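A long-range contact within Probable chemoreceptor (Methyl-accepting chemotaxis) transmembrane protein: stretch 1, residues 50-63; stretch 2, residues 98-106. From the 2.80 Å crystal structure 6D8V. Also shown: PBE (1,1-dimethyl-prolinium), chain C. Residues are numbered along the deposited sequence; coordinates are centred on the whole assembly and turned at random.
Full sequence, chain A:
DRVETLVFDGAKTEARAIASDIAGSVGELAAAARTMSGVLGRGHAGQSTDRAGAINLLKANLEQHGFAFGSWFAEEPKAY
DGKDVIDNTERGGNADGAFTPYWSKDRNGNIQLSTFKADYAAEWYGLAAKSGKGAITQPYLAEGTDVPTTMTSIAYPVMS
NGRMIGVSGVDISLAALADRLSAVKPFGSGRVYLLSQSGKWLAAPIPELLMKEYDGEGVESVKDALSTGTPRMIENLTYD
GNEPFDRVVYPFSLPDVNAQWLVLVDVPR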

# COMPACT_ATOMS: atom_id res chain seq x y z
N ASP A 50 24.33 -13.83 -5.53
CA ASP A 50 24.06 -14.06 -6.94
C ASP A 50 22.60 -13.72 -7.23
O ASP A 50 21.89 -13.15 -6.40
CB ASP A 50 24.41 -15.51 -7.31
CG ASP A 50 23.77 -16.53 -6.39
OD1 ASP A 50 23.03 -16.13 -5.47
OD2 ASP A 50 24.01 -17.73 -6.58
N ARG A 51 22.13 -14.04 -8.43
CA ARG A 51 20.72 -13.84 -8.74
C ARG A 51 19.84 -14.86 -8.03
O ARG A 51 18.71 -14.55 -7.66
CB ARG A 51 20.49 -13.91 -10.24
CG ARG A 51 20.65 -15.30 -10.84
CD ARG A 51 19.57 -15.52 -11.88
NE ARG A 51 19.54 -14.41 -12.83
CZ ARG A 51 18.45 -14.02 -13.49
NH1 ARG A 51 17.30 -14.65 -13.30
NH2 ARG A 51 18.52 -13.00 -14.33
N ALA A 52 20.35 -16.08 -7.83
CA ALA A 52 19.60 -17.10 -7.11
C ALA A 52 19.34 -16.66 -5.67
O ALA A 52 18.20 -16.70 -5.19
CB ALA A 52 20.35 -18.43 -7.14
N GLY A 53 20.40 -16.22 -4.98
CA GLY A 53 20.26 -15.81 -3.59
C GLY A 53 19.39 -14.58 -3.39
O GLY A 53 18.70 -14.46 -2.38
N ALA A 54 19.42 -13.64 -4.34
CA ALA A 54 18.52 -12.50 -4.24
C ALA A 54 17.08 -12.96 -4.03
O ALA A 54 16.34 -12.38 -3.23
CB ALA A 54 18.64 -11.61 -5.48
N ILE A 55 16.68 -14.03 -4.73
CA ILE A 55 15.34 -14.59 -4.52
C ILE A 55 15.21 -15.15 -3.10
O ILE A 55 14.24 -14.87 -2.40
CB ILE A 55 15.02 -15.65 -5.58
CG1 ILE A 55 14.72 -14.98 -6.93
CG2 ILE A 55 13.82 -16.48 -5.16
CD1 ILE A 55 15.78 -15.22 -7.99
N ASN A 56 16.19 -15.96 -2.67
CA ASN A 56 16.18 -16.45 -1.29
C ASN A 56 15.95 -15.32 -0.30
O ASN A 56 15.00 -15.36 0.50
CB ASN A 56 17.49 -17.17 -0.98
CG ASN A 56 17.51 -17.80 0.42
OD1 ASN A 56 16.46 -18.07 1.00
ND2 ASN A 56 18.71 -18.02 0.95
N LEU A 57 16.79 -14.28 -0.35
CA LEU A 57 16.70 -13.20 0.63
C LEU A 57 15.36 -12.48 0.56
O LEU A 57 14.83 -12.05 1.59
CB LEU A 57 17.84 -12.21 0.43
CG LEU A 57 19.25 -12.78 0.52
CD1 LEU A 57 20.28 -11.68 0.27
CD2 LEU A 57 19.48 -13.46 1.86
N LEU A 58 14.81 -12.31 -0.65
CA LEU A 58 13.58 -11.54 -0.80
C LEU A 58 12.42 -12.13 -0.02
O LEU A 58 11.47 -11.42 0.30
CB LEU A 58 13.22 -11.45 -2.28
CG LEU A 58 12.94 -10.06 -2.86
CD1 LEU A 58 12.48 -10.16 -4.31
CD2 LEU A 58 11.92 -9.32 -2.02
N LYS A 59 12.47 -13.42 0.31
CA LYS A 59 11.37 -14.04 1.03
C LYS A 59 11.35 -13.65 2.51
O LYS A 59 10.32 -13.83 3.17
CB LYS A 59 11.45 -15.57 0.88
CG LYS A 59 10.24 -16.32 1.40
CD LYS A 59 10.30 -17.79 1.00
CE LYS A 59 9.17 -18.59 1.62
NZ LYS A 59 9.19 -20.01 1.16
N ALA A 60 12.47 -13.12 3.02
CA ALA A 60 12.54 -12.78 4.44
C ALA A 60 11.49 -11.75 4.83
O ALA A 60 10.98 -11.78 5.96
CB ALA A 60 13.93 -12.26 4.78
N ASN A 61 11.15 -10.84 3.92
CA ASN A 61 10.24 -9.75 4.25
C ASN A 61 8.82 -10.24 4.52
O ASN A 61 8.06 -9.56 5.22
CB ASN A 61 10.22 -8.71 3.14
CG ASN A 61 11.07 -7.50 3.46
OD1 ASN A 61 11.24 -7.14 4.62
ND2 ASN A 61 11.59 -6.86 2.42
N LEU A 62 8.44 -11.40 3.96
CA LEU A 62 7.12 -11.96 4.22
C LEU A 62 7.11 -12.85 5.46
O LEU A 62 6.10 -12.92 6.17
CB LEU A 62 6.63 -12.74 3.01
CG LEU A 62 6.03 -11.97 1.84
CD1 LEU A 62 5.49 -12.95 0.80
CD2 LEU A 62 4.94 -11.01 2.29
N GLU A 63 8.22 -13.55 5.72
CA GLU A 63 8.29 -14.39 6.91
C GLU A 63 8.32 -13.56 8.20
O GLU A 63 7.91 -14.06 9.25
CB GLU A 63 9.53 -15.28 6.85
CG GLU A 63 9.47 -16.41 5.82
CD GLU A 63 10.73 -17.26 5.84
OE1 GLU A 63 11.71 -16.89 5.15
OE2 GLU A 63 10.76 -18.29 6.55
N ALA A 98 13.19 -10.52 -18.09
CA ALA A 98 13.71 -9.56 -17.13
C ALA A 98 13.62 -10.14 -15.72
O ALA A 98 12.68 -10.88 -15.41
CB ALA A 98 12.94 -8.23 -17.20
N PHE A 99 14.61 -9.81 -14.89
CA PHE A 99 14.69 -10.35 -13.54
C PHE A 99 13.58 -9.73 -12.69
O PHE A 99 13.67 -8.57 -12.28
CB PHE A 99 16.06 -10.08 -12.94
CG PHE A 99 16.26 -10.69 -11.58
CD1 PHE A 99 15.87 -12.00 -11.33
CD2 PHE A 99 16.84 -9.95 -10.55
CE1 PHE A 99 16.05 -12.56 -10.08
CE2 PHE A 99 17.02 -10.51 -9.30
CZ PHE A 99 16.63 -11.82 -9.06
N THR A 100 12.53 -10.50 -12.42
CA THR A 100 11.35 -10.02 -11.71
C THR A 100 10.86 -11.08 -10.74
O THR A 100 9.85 -11.76 -10.98
CB THR A 100 10.24 -9.63 -12.69
OG1 THR A 100 10.10 -10.65 -13.69
CG2 THR A 100 10.58 -8.32 -13.39
N PRO A 101 11.55 -11.27 -9.62
CA PRO A 101 11.07 -12.20 -8.60
C PRO A 101 9.94 -11.61 -7.79
O PRO A 101 9.87 -10.40 -7.56
CB PRO A 101 12.30 -12.43 -7.71
CG PRO A 101 13.43 -11.66 -8.34
CD PRO A 101 12.82 -10.63 -9.24
N TYR A 102 9.04 -12.48 -7.32
CA TYR A 102 7.88 -12.01 -6.58
C TYR A 102 7.39 -13.11 -5.64
O TYR A 102 6.83 -14.11 -6.09
CB TYR A 102 6.77 -11.59 -7.53
CG TYR A 102 5.55 -11.05 -6.84
CD1 TYR A 102 5.65 -10.41 -5.60
CD2 TYR A 102 4.29 -11.17 -7.41
CE1 TYR A 102 4.53 -9.92 -4.97
CE2 TYR A 102 3.17 -10.68 -6.79
CZ TYR A 102 3.29 -10.06 -5.56
OH TYR A 102 2.16 -9.57 -4.94
N TRP A 103 7.58 -12.89 -4.34
CA TRP A 103 6.95 -13.72 -3.32
C TRP A 103 5.62 -13.10 -2.92
O TRP A 103 5.55 -11.91 -2.63
CB TRP A 103 7.85 -13.86 -2.09
CG TRP A 103 9.09 -14.67 -2.32
CD1 TRP A 103 10.35 -14.20 -2.55
CD2 TRP A 103 9.19 -16.11 -2.34
NE1 TRP A 103 11.22 -15.25 -2.71
CE2 TRP A 103 10.54 -16.43 -2.59
CE3 TRP A 103 8.26 -17.14 -2.18
CZ2 TRP A 103 10.99 -17.74 -2.67
CZ3 TRP A 103 8.71 -18.45 -2.26
CH2 TRP A 103 10.06 -18.74 -2.51
N SER A 104 4.56 -13.92 -2.91
CA SER A 104 3.22 -13.45 -2.62
C SER A 104 2.46 -14.55 -1.90
O SER A 104 2.91 -15.69 -1.80
CB SER A 104 2.48 -13.04 -3.89
OG SER A 104 2.39 -14.15 -4.79
N LYS A 105 1.28 -14.20 -1.39
CA LYS A 105 0.39 -15.19 -0.82
C LYS A 105 -0.61 -15.68 -1.87
O LYS A 105 -0.97 -14.95 -2.80
CB LYS A 105 -0.36 -14.63 0.39
CG LYS A 105 0.56 -13.99 1.41
CD LYS A 105 0.25 -14.45 2.82
CE LYS A 105 1.17 -13.75 3.80
NZ LYS A 105 0.98 -12.27 3.72
N ASP A 106 -1.02 -16.92 -1.72
CA ASP A 106 -1.98 -17.53 -2.62
C ASP A 106 -3.35 -17.58 -1.93
O ASP A 106 -3.55 -16.96 -0.88
CB ASP A 106 -1.47 -18.92 -3.02
CG ASP A 106 -1.44 -19.88 -1.85
OD1 ASP A 106 -1.61 -19.42 -0.70
OD2 ASP A 106 -1.28 -21.10 -2.08
N PBE C . 3.76 -6.63 -7.97
CD PBE C . 4.54 -5.62 -7.70
CA PBE C . 2.84 -6.03 -9.02
CB PBE C . 3.86 -5.23 -9.92
CG PBE C . 4.77 -4.86 -9.13
CE PBE C . 4.56 -7.75 -8.51
CF PBE C . 3.00 -7.04 -6.78
C PBE C . 2.05 -6.96 -9.80
O PBE C . 1.53 -6.57 -10.88
OXT PBE C . 1.84 -8.13 -9.40

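The one hydrogen bond between these stretches runs from a side chain to the helix backbone: Trp-103 NE1 donates to Ile-55 O at 3.1 Å. No backbone amide in the stretch bonds to Ile-55 O, and Lys-59 N pairs with Asn-56 O, so the indole supplies a donor to it. Lys-59 covers the Trp-103 indole, its extended, all-t chain lying across one face, with Lys-59 CD 3.5 Å from the centroid of the Trp-103 six-membered ring and almost on its normal. Such a CH-pi contact suits methylenes polarized by a nearby ammonium.

Helix 51-58 and strand 101-105 run nearly parallel, 23° apart with axes 8.8 Å at closest approach, so the register advances in step: the nearest CA pairs are Ile-55 with Pro-101 and Lys-59 with Trp-103. Strand alternation sends the CA-to-CB bonds of Pro-101 and Trp-103 toward the helix and that of Tyr-102 away; one face of the Tyr-102 ring meets the bound 1,1-dimethyl-prolinium.

Ile-55 touches Phe-99, Pro-101 and Trp-103. Ile-55 CD1 meets the edge of Phe-99 at CE1 (3.4 Å), while Ile-55 CG1 packs on Pro-101 CB (3.6 Å). Leu-62 CD1 reaches Trp-103 CB at 3.8 Å. The rule: alternate residues Phe-99, Pro-101 and Trp-103 supply apolar surface, and one indole donor adds direction.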